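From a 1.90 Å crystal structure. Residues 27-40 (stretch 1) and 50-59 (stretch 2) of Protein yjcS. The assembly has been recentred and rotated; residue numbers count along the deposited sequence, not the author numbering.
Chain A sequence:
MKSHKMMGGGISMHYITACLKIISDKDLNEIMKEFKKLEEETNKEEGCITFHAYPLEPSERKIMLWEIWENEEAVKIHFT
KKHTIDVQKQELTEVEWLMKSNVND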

ATOM      1  N   ASP A  27      18.268   1.963 -19.305  1.00 31.00           N
ATOM      2  CA  ASP A  27      17.997   3.108 -20.165  1.00 31.40           C
ATOM      3  C   ASP A  27      16.864   3.953 -19.583  1.00 30.75           C
ATOM      4  O   ASP A  27      15.812   3.423 -19.229  1.00 30.67           O
ATOM      5  CB  ASP A  27      17.604   2.611 -21.562  1.00 33.18           C
ATOM      6  CG  ASP A  27      17.267   3.746 -22.517  1.00 35.17           C
ATOM      7  OD1 ASP A  27      18.191   4.511 -22.884  1.00 37.60           O
ATOM      8  OD2 ASP A  27      16.081   3.876 -22.897  1.00 35.46           O
ATOM      9  N   LEU A  28      17.079   5.265 -19.497  1.00 30.21           N
ATOM     10  CA  LEU A  28      16.079   6.179 -18.951  1.00 30.02           C
ATOM     11  C   LEU A  28      14.712   6.020 -19.621  1.00 30.64           C
ATOM     12  O   LEU A  28      13.675   6.156 -18.967  1.00 30.11           O
ATOM     13  CB  LEU A  28      16.563   7.626 -19.088  1.00 29.70           C
ATOM     14  CG  LEU A  28      15.672   8.751 -18.537  1.00 29.80           C
ATOM     15  CD1 LEU A  28      15.453   8.577 -17.032  1.00 28.96           C
ATOM     16  CD2 LEU A  28      16.324  10.096 -18.824  1.00 29.47           C
ATOM     17  N   ASN A  29      14.706   5.733 -20.920  1.00 31.39           N
ATOM     18  CA  ASN A  29      13.451   5.556 -21.645  1.00 32.38           C
ATOM     19  C   ASN A  29      12.758   4.298 -21.158  1.00 31.45           C
ATOM     20  O   ASN A  29      11.551   4.297 -20.925  1.00 31.50           O
ATOM     21  CB  ASN A  29      13.690   5.436 -23.153  1.00 35.00           C
ATOM     22  CG  ASN A  29      14.463   6.606 -23.718  1.00 37.70           C
ATOM     23  OD1 ASN A  29      14.052   7.763 -23.581  1.00 39.28           O
ATOM     24  ND2 ASN A  29      15.596   6.313 -24.361  1.00 39.26           N
ATOM     25  N   GLU A  30      13.524   3.220 -21.017  1.00 30.64           N
ATOM     26  CA  GLU A  30      12.967   1.960 -20.546  1.00 30.07           C
ATOM     27  C   GLU A  30      12.352   2.187 -19.170  1.00 28.76           C
ATOM     28  O   GLU A  30      11.229   1.751 -18.894  1.00 27.92           O
ATOM     29  CB  GLU A  30      14.059   0.894 -20.439  1.00 31.98           C
ATOM     30  CG  GLU A  30      14.698   0.482 -21.759  1.00 35.60           C
ATOM     31  CD  GLU A  30      15.692  -0.670 -21.594  1.00 37.90           C
ATOM     32  OE1 GLU A  30      16.336  -1.049 -22.598  1.00 39.70           O
ATOM     33  OE2 GLU A  30      15.829  -1.201 -20.465  1.00 39.24           O
ATOM     34  N   ILE A  31      13.100   2.873 -18.312  1.00 26.82           N
ATOM     35  CA  ILE A  31      12.638   3.166 -16.964  1.00 26.01           C
ATOM     36  C   ILE A  31      11.356   3.989 -16.989  1.00 25.67           C
ATOM     37  O   ILE A  31      10.396   3.672 -16.289  1.00 25.29           O
ATOM     38  CB  ILE A  31      13.723   3.923 -16.155  1.00 26.10           C
ATOM     39  CG1 ILE A  31      14.942   3.010 -15.944  1.00 25.61           C
ATOM     40  CG2 ILE A  31      13.145   4.393 -14.817  1.00 25.38           C
ATOM     41  CD1 ILE A  31      16.161   3.709 -15.357  1.00 24.90           C
HETATM   42  N   MSE A  32      11.327   5.036 -17.807  1.00 25.82           N
HETATM   43  CA  MSE A  32      10.139   5.873 -17.883  1.00 26.26           C
HETATM   44  C   MSE A  32       8.901   5.131 -18.369  1.00 26.32           C
HETATM   45  O   MSE A  32       7.790   5.476 -17.981  1.00 26.21           O
HETATM   46  CB  MSE A  32      10.396   7.102 -18.755  1.00 27.04           C
HETATM   47  CG  MSE A  32      11.190   8.188 -18.048  1.00 27.43           C
HETATM   48 SE   MSE A  32      10.459   8.653 -16.283  1.00 31.48          SE
HETATM   49  CE  MSE A  32       8.622   9.019 -16.786  1.00 28.15           C
ATOM     50  N   LYS A  33       9.079   4.118 -19.213  1.00 27.00           N
ATOM     51  CA  LYS A  33       7.932   3.350 -19.695  1.00 27.37           C
ATOM     52  C   LYS A  33       7.259   2.658 -18.522  1.00 26.82           C
ATOM     53  O   LYS A  33       6.034   2.556 -18.468  1.00 26.78           O
ATOM     54  CB  LYS A  33       8.362   2.308 -20.730  1.00 29.22           C
ATOM     55  CG  LYS A  33       8.590   2.886 -22.113  1.00 31.45           C
ATOM     56  CD  LYS A  33       8.953   1.801 -23.115  1.00 33.46           C
ATOM     57  CE  LYS A  33       9.014   2.362 -24.534  1.00 34.73           C
ATOM     58  NZ  LYS A  33       9.994   3.480 -24.667  1.00 35.82           N
ATOM     59  N   GLU A  34       8.069   2.183 -17.579  1.00 26.19           N
ATOM     60  CA  GLU A  34       7.547   1.515 -16.394  1.00 25.05           C
ATOM     61  C   GLU A  34       6.794   2.522 -15.548  1.00 24.07           C
ATOM     62  O   GLU A  34       5.750   2.208 -14.974  1.00 23.57           O
ATOM     63  CB  GLU A  34       8.682   0.890 -15.578  1.00 25.61           C
ATOM     64  CG  GLU A  34       9.119  -0.450 -16.113  1.00 26.44           C
ATOM     65  CD  GLU A  34       7.955  -1.426 -16.214  1.00 27.29           C
ATOM     66  OE1 GLU A  34       7.429  -1.845 -15.159  1.00 26.76           O
ATOM     67  OE2 GLU A  34       7.557  -1.763 -17.352  1.00 28.24           O
ATOM     68  N   PHE A  35       7.321   3.741 -15.474  1.00 23.44           N
ATOM     69  CA  PHE A  35       6.651   4.772 -14.701  1.00 22.69           C
ATOM     70  C   PHE A  35       5.371   5.249 -15.386  1.00 22.65           C
ATOM     71  O   PHE A  35       4.421   5.654 -14.719  1.00 22.70           O
ATOM     72  CB  PHE A  35       7.608   5.934 -14.419  1.00 22.03           C
ATOM     73  CG  PHE A  35       8.472   5.706 -13.213  1.00 21.18           C
ATOM     74  CD1 PHE A  35       9.589   4.887 -13.284  1.00 20.94           C
ATOM     75  CD2 PHE A  35       8.113   6.235 -11.983  1.00 20.48           C
ATOM     76  CE1 PHE A  35      10.327   4.594 -12.151  1.00 20.93           C
ATOM     77  CE2 PHE A  35       8.843   5.949 -10.847  1.00 20.03           C
ATOM     78  CZ  PHE A  35       9.950   5.127 -10.930  1.00 20.63           C
ATOM     79  N   LYS A  36       5.331   5.186 -16.712  1.00 22.29           N
ATOM     80  CA  LYS A  36       4.127   5.593 -17.417  1.00 22.88           C
ATOM     81  C   LYS A  36       3.036   4.554 -17.210  1.00 22.52           C
ATOM     82  O   LYS A  36       1.865   4.896 -17.073  1.00 21.79           O
ATOM     83  CB  LYS A  36       4.418   5.795 -18.902  1.00 24.21           C
ATOM     84  CG  LYS A  36       5.203   7.074 -19.164  1.00 26.52           C
ATOM     85  CD  LYS A  36       4.443   8.278 -18.610  1.00 28.32           C
ATOM     86  CE  LYS A  36       5.294   9.532 -18.532  1.00 28.96           C
ATOM     87  NZ  LYS A  36       4.497  10.640 -17.926  1.00 30.17           N
ATOM     88  N   LYS A  37       3.413   3.279 -17.171  1.00 22.53           N
ATOM     89  CA  LYS A  37       2.422   2.237 -16.942  1.00 22.91           C
ATOM     90  C   LYS A  37       1.899   2.394 -15.520  1.00 22.24           C
ATOM     91  O   LYS A  37       0.693   2.279 -15.272  1.00 22.58           O
ATOM     92  CB  LYS A  37       3.035   0.850 -17.125  1.00 24.86           C
ATOM     93  CG  LYS A  37       3.517   0.572 -18.549  1.00 28.38           C
ATOM     94  CD  LYS A  37       3.649  -0.921 -18.826  1.00 30.89           C
ATOM     95  CE  LYS A  37       4.556  -1.602 -17.811  1.00 32.90           C
ATOM     96  NZ  LYS A  37       4.561  -3.090 -17.970  1.00 35.69           N
ATOM     97  N   LEU A  38       2.811   2.664 -14.587  1.00 21.23           N
ATOM     98  CA  LEU A  38       2.434   2.864 -13.188  1.00 20.29           C
ATOM     99  C   LEU A  38       1.505   4.065 -13.082  1.00 20.09           C
ATOM    100  O   LEU A  38       0.493   4.012 -12.388  1.00 19.32           O
ATOM    101  CB  LEU A  38       3.671   3.103 -12.321  1.00 19.93           C
ATOM    102  CG  LEU A  38       3.377   3.481 -10.865  1.00 19.89           C
ATOM    103  CD1 LEU A  38       2.651   2.338 -10.165  1.00 19.13           C
ATOM    104  CD2 LEU A  38       4.679   3.807 -10.155  1.00 19.55           C
ATOM    105  N   GLU A  39       1.858   5.145 -13.778  1.00 20.06           N
ATOM    106  CA  GLU A  39       1.054   6.359 -13.770  1.00 20.94           C
ATOM    107  C   GLU A  39      -0.353   6.072 -14.267  1.00 21.92           C
ATOM    108  O   GLU A  39      -1.339   6.550 -13.701  1.00 21.59           O
ATOM    109  CB  GLU A  39       1.699   7.440 -14.649  1.00 20.41           C
ATOM    110  CG  GLU A  39       0.762   8.605 -14.947  1.00 20.15           C
ATOM    111  CD  GLU A  39       1.467   9.832 -15.501  1.00 20.62           C
ATOM    112  OE1 GLU A  39       0.764  10.766 -15.944  1.00 20.86           O
ATOM    113  OE2 GLU A  39       2.715   9.875 -15.486  1.00 20.90           O
ATOM    114  N   GLU A  40      -0.447   5.279 -15.326  1.00 23.35           N
ATOM    115  CA  GLU A  40      -1.743   4.950 -15.892  1.00 25.27           C
ATOM    116  C   GLU A  40      -2.624   4.181 -14.917  1.00 24.88           C
ATOM    117  O   GLU A  40      -3.816   4.469 -14.781  1.00 24.68           O
ATOM    118  CB  GLU A  40      -1.570   4.137 -17.169  1.00 27.77           C
ATOM    119  CG  GLU A  40      -2.854   4.034 -17.952  1.00 33.10           C
ATOM    120  CD  GLU A  40      -2.715   3.156 -19.166  1.00 36.35           C
ATOM    121  OE1 GLU A  40      -1.801   3.419 -19.983  1.00 38.59           O
ATOM    122  OE2 GLU A  40      -3.524   2.208 -19.299  1.00 38.36           O
ATOM    123  N   THR A  50      -4.584  12.934  -8.608  1.00 21.18           N
ATOM    124  CA  THR A  50      -3.646  13.055  -9.719  1.00 21.55           C
ATOM    125  C   THR A  50      -2.311  12.380  -9.392  1.00 20.04           C
ATOM    126  O   THR A  50      -1.901  12.304  -8.235  1.00 20.30           O
ATOM    127  CB  THR A  50      -3.355  14.545 -10.119  1.00 23.22           C
ATOM    128  OG1 THR A  50      -2.614  15.192  -9.083  1.00 26.58           O
ATOM    129  CG2 THR A  50      -4.635  15.307 -10.355  1.00 24.29           C
ATOM    130  N   PHE A  51      -1.655  11.871 -10.424  1.00 18.54           N
ATOM    131  CA  PHE A  51      -0.357  11.232 -10.289  1.00 17.88           C
ATOM    132  C   PHE A  51       0.320  11.401 -11.637  1.00 17.66           C
ATOM    133  O   PHE A  51      -0.218  10.983 -12.662  1.00 17.33           O
ATOM    134  CB  PHE A  51      -0.490   9.739  -9.979  1.00 17.60           C
ATOM    135  CG  PHE A  51       0.829   9.058  -9.683  1.00 17.63           C
ATOM    136  CD1 PHE A  51       1.270   8.896  -8.373  1.00 17.13           C
ATOM    137  CD2 PHE A  51       1.637   8.590 -10.722  1.00 17.38           C
ATOM    138  CE1 PHE A  51       2.495   8.273  -8.097  1.00 17.29           C
ATOM    139  CE2 PHE A  51       2.863   7.968 -10.457  1.00 17.11           C
ATOM    140  CZ  PHE A  51       3.293   7.808  -9.143  1.00 16.93           C
ATOM    141  N   HIS A  52       1.491  12.024 -11.641  1.00 17.29           N
ATOM    142  CA  HIS A  52       2.216  12.239 -12.883  1.00 17.87           C
ATOM    143  C   HIS A  52       3.709  12.101 -12.635  1.00 17.57           C
ATOM    144  O   HIS A  52       4.239  12.634 -11.662  1.00 17.83           O
ATOM    145  CB  HIS A  52       1.894  13.632 -13.442  1.00 18.56           C
ATOM    146  CG  HIS A  52       2.488  13.905 -14.791  1.00 19.06           C
ATOM    147  ND1 HIS A  52       2.253  13.101 -15.885  1.00 18.96           N
ATOM    148  CD2 HIS A  52       3.296  14.904 -15.223  1.00 19.37           C
ATOM    149  CE1 HIS A  52       2.889  13.593 -16.934  1.00 19.21           C
ATOM    150  NE2 HIS A  52       3.529  14.685 -16.560  1.00 18.95           N
ATOM    151  N   ALA A  53       4.378  11.373 -13.516  1.00 17.48           N
ATOM    152  CA  ALA A  53       5.810  11.153 -13.396  1.00 17.83           C
ATOM    153  C   ALA A  53       6.517  11.659 -14.651  1.00 18.23           C
ATOM    154  O   ALA A  53       5.999  11.509 -15.758  1.00 18.68           O
ATOM    155  CB  ALA A  53       6.092   9.663 -13.204  1.00 17.31           C
ATOM    156  N   TYR A  54       7.690  12.268 -14.476  1.00 17.32           N
ATOM    157  CA  TYR A  54       8.448  12.759 -15.613  1.00 17.25           C
ATOM    158  C   TYR A  54       9.921  12.841 -15.235  1.00 17.60           C
ATOM    159  O   TYR A  54      10.269  13.059 -14.074  1.00 16.91           O
ATOM    160  CB  TYR A  54       7.905  14.117 -16.081  1.00 16.35           C
ATOM    161  CG  TYR A  54       8.341  15.298 -15.259  1.00 15.56           C
ATOM    162  CD1 TYR A  54       9.566  15.924 -15.497  1.00 15.74           C
ATOM    163  CD2 TYR A  54       7.524  15.800 -14.251  1.00 15.85           C
ATOM    164  CE1 TYR A  54       9.969  17.035 -14.747  1.00 16.26           C
ATOM    165  CE2 TYR A  54       7.910  16.900 -13.500  1.00 16.31           C
ATOM    166  CZ  TYR A  54       9.134  17.516 -13.749  1.00 16.35           C
ATOM    167  OH  TYR A  54       9.514  18.602 -12.993  1.00 16.02           O
ATOM    168  N   PRO A  55      10.812  12.660 -16.222  1.00 18.41           N
ATOM    169  CA  PRO A  55      12.257  12.704 -15.976  1.00 19.05           C
ATOM    170  C   PRO A  55      12.884  14.087 -16.003  1.00 20.24           C
ATOM    171  O   PRO A  55      12.470  14.949 -16.781  1.00 20.31           O
ATOM    172  CB  PRO A  55      12.808  11.830 -17.094  1.00 18.87           C
ATOM    173  CG  PRO A  55      11.921  12.235 -18.258  1.00 18.75           C
ATOM    174  CD  PRO A  55      10.523  12.309 -17.629  1.00 18.62           C
ATOM    175  N   LEU A  56      13.876  14.296 -15.141  1.00 21.13           N
ATOM    176  CA  LEU A  56      14.614  15.556 -15.138  1.00 22.83           C
ATOM    177  C   LEU A  56      15.566  15.361 -16.326  1.00 23.48           C
ATOM    178  O   LEU A  56      15.400  14.411 -17.087  1.00 22.98           O
ATOM    179  CB  LEU A  56      15.423  15.729 -13.841  1.00 22.40           C
ATOM    180  CG  LEU A  56      14.697  16.071 -12.533  1.00 22.83           C
ATOM    181  CD1 LEU A  56      13.904  17.352 -12.702  1.00 22.65           C
ATOM    182  CD2 LEU A  56      13.769  14.939 -12.142  1.00 23.87           C
ATOM    183  N   GLU A  57      16.553  16.237 -16.494  1.00 24.81           N
ATOM    184  CA  GLU A  57      17.489  16.079 -17.611  1.00 26.24           C
ATOM    185  C   GLU A  57      18.188  14.734 -17.473  1.00 26.56           C
ATOM    186  O   GLU A  57      18.502  14.291 -16.365  1.00 26.38           O
ATOM    187  CB  GLU A  57      18.519  17.214 -17.633  1.00 26.88           C
ATOM    188  CG  GLU A  57      17.915  18.563 -17.983  1.00 29.50           C
ATOM    189  CD  GLU A  57      17.302  18.586 -19.376  1.00 31.04           C
ATOM    190  OE1 GLU A  57      16.548  19.533 -19.687  1.00 31.91           O
ATOM    191  OE2 GLU A  57      17.578  17.663 -20.170  1.00 32.81           O
ATOM    192  N   PRO A  58      18.431  14.058 -18.600  1.00 27.13           N
ATOM    193  CA  PRO A  58      19.088  12.751 -18.611  1.00 27.42           C
ATOM    194  C   PRO A  58      20.297  12.633 -17.687  1.00 27.88           C
ATOM    195  O   PRO A  58      20.405  11.678 -16.921  1.00 28.20           O
ATOM    196  CB  PRO A  58      19.450  12.572 -20.079  1.00 27.84           C
ATOM    197  CG  PRO A  58      18.298  13.241 -20.765  1.00 27.72           C
ATOM    198  CD  PRO A  58      18.146  14.515 -19.971  1.00 27.16           C
ATOM    199  N   SER A  59      21.201  13.604 -17.751  1.00 28.49           N
ATOM    200  CA  SER A  59      22.404  13.575 -16.920  1.00 29.05           C
ATOM    201  C   SER A  59      22.109  13.488 -15.424  1.00 28.62           C
ATOM    202  O   SER A  59      22.927  12.980 -14.657  1.00 29.06           O
ATOM    203  CB  SER A  59      23.263  14.812 -17.190  1.00 29.64           C
ATOM    204  OG  SER A  59      22.558  16.003 -16.876  1.00 31.37           O
TER

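Helix 28-40 packs against strand 50-55 almost exactly antiparallel, the two directions differing by 173° and the axes coming within 8.0 Å. Apolar contacts run along the contact, and the hydrogen bonds gather at His52 and Ala53.

Glu39 organizes the polar end. Its CA-to-CB bond points sideways, but an extended side chain (chi1 and chi2 both t) carries the carboxylate to the strand, where each oxygen accepts one hydrogen bond from the strand. The His52 ring gives ND1 to Glu39 OE1 at 2.8 Å with a nearly straight N-H...O angle of 177°, the oxygen lying at the ring edge near its plane, where the ND1 hydrogen points. The backbone Ala53 N gives to Glu39 OE2 at 3.0 Å and 166°, so a strand amide facing the helix is satisfied by a side chain. The carboxylate also brings Glu39 OE1 to 3.4 Å from Phe51 O; both are acceptors, and nothing bonds there.

Lys36 completes the arrangement. Its CB points away from the strand, yet the chain bends back so that Lys36 NZ donates to Ala53 O at 2.8 Å. The same ammonium forms a salt bridge with Glu39, Lys36 NZ to Glu39 OE2 at 3.1 Å, one i to i+3 step along the helix. Ala53 therefore has both backbone polar atoms answered by helix side chains, its N by the acid and its O by the base, while acid and base neutralize each other. Glu39 OE2 accepts from both the amide and the ammonium.

The small side chain of Ala53 points toward the helix, and here the chains come close: its CA lies 6.6 Å from the CA of Phe35. Ala53 CB sits 4.2 Å from Phe35 CD2 and 4.4 Å from Met32 CE. Met32, a selenomethionine with all three chi angles m, also places CE 3.9 Å from Pro55 CD. One turn earlier, Leu28 packs on two prolines: both methyls lie near Pro55 CB, CD1 at 4.2 Å and CD2 at 4.3 Å, and CD2 also lies 4.2 Å from Pro58 CB. Beyond Phe35, Leu38 CD2 reaches Phe51 CZ at 4.4 Å.

The helix start is capped within its own stretch. Asp27 OD2 accepts from Glu30 N at 3.2 Å and, weakly, from Asn29 N at 3.0 Å, though the position of that oxygen is less certain.

The rule to read here is economical: apolar side chains supply much of the packing, and an acid-base pair three residues apart serves the backbone amide and carbonyl of one buried strand residue.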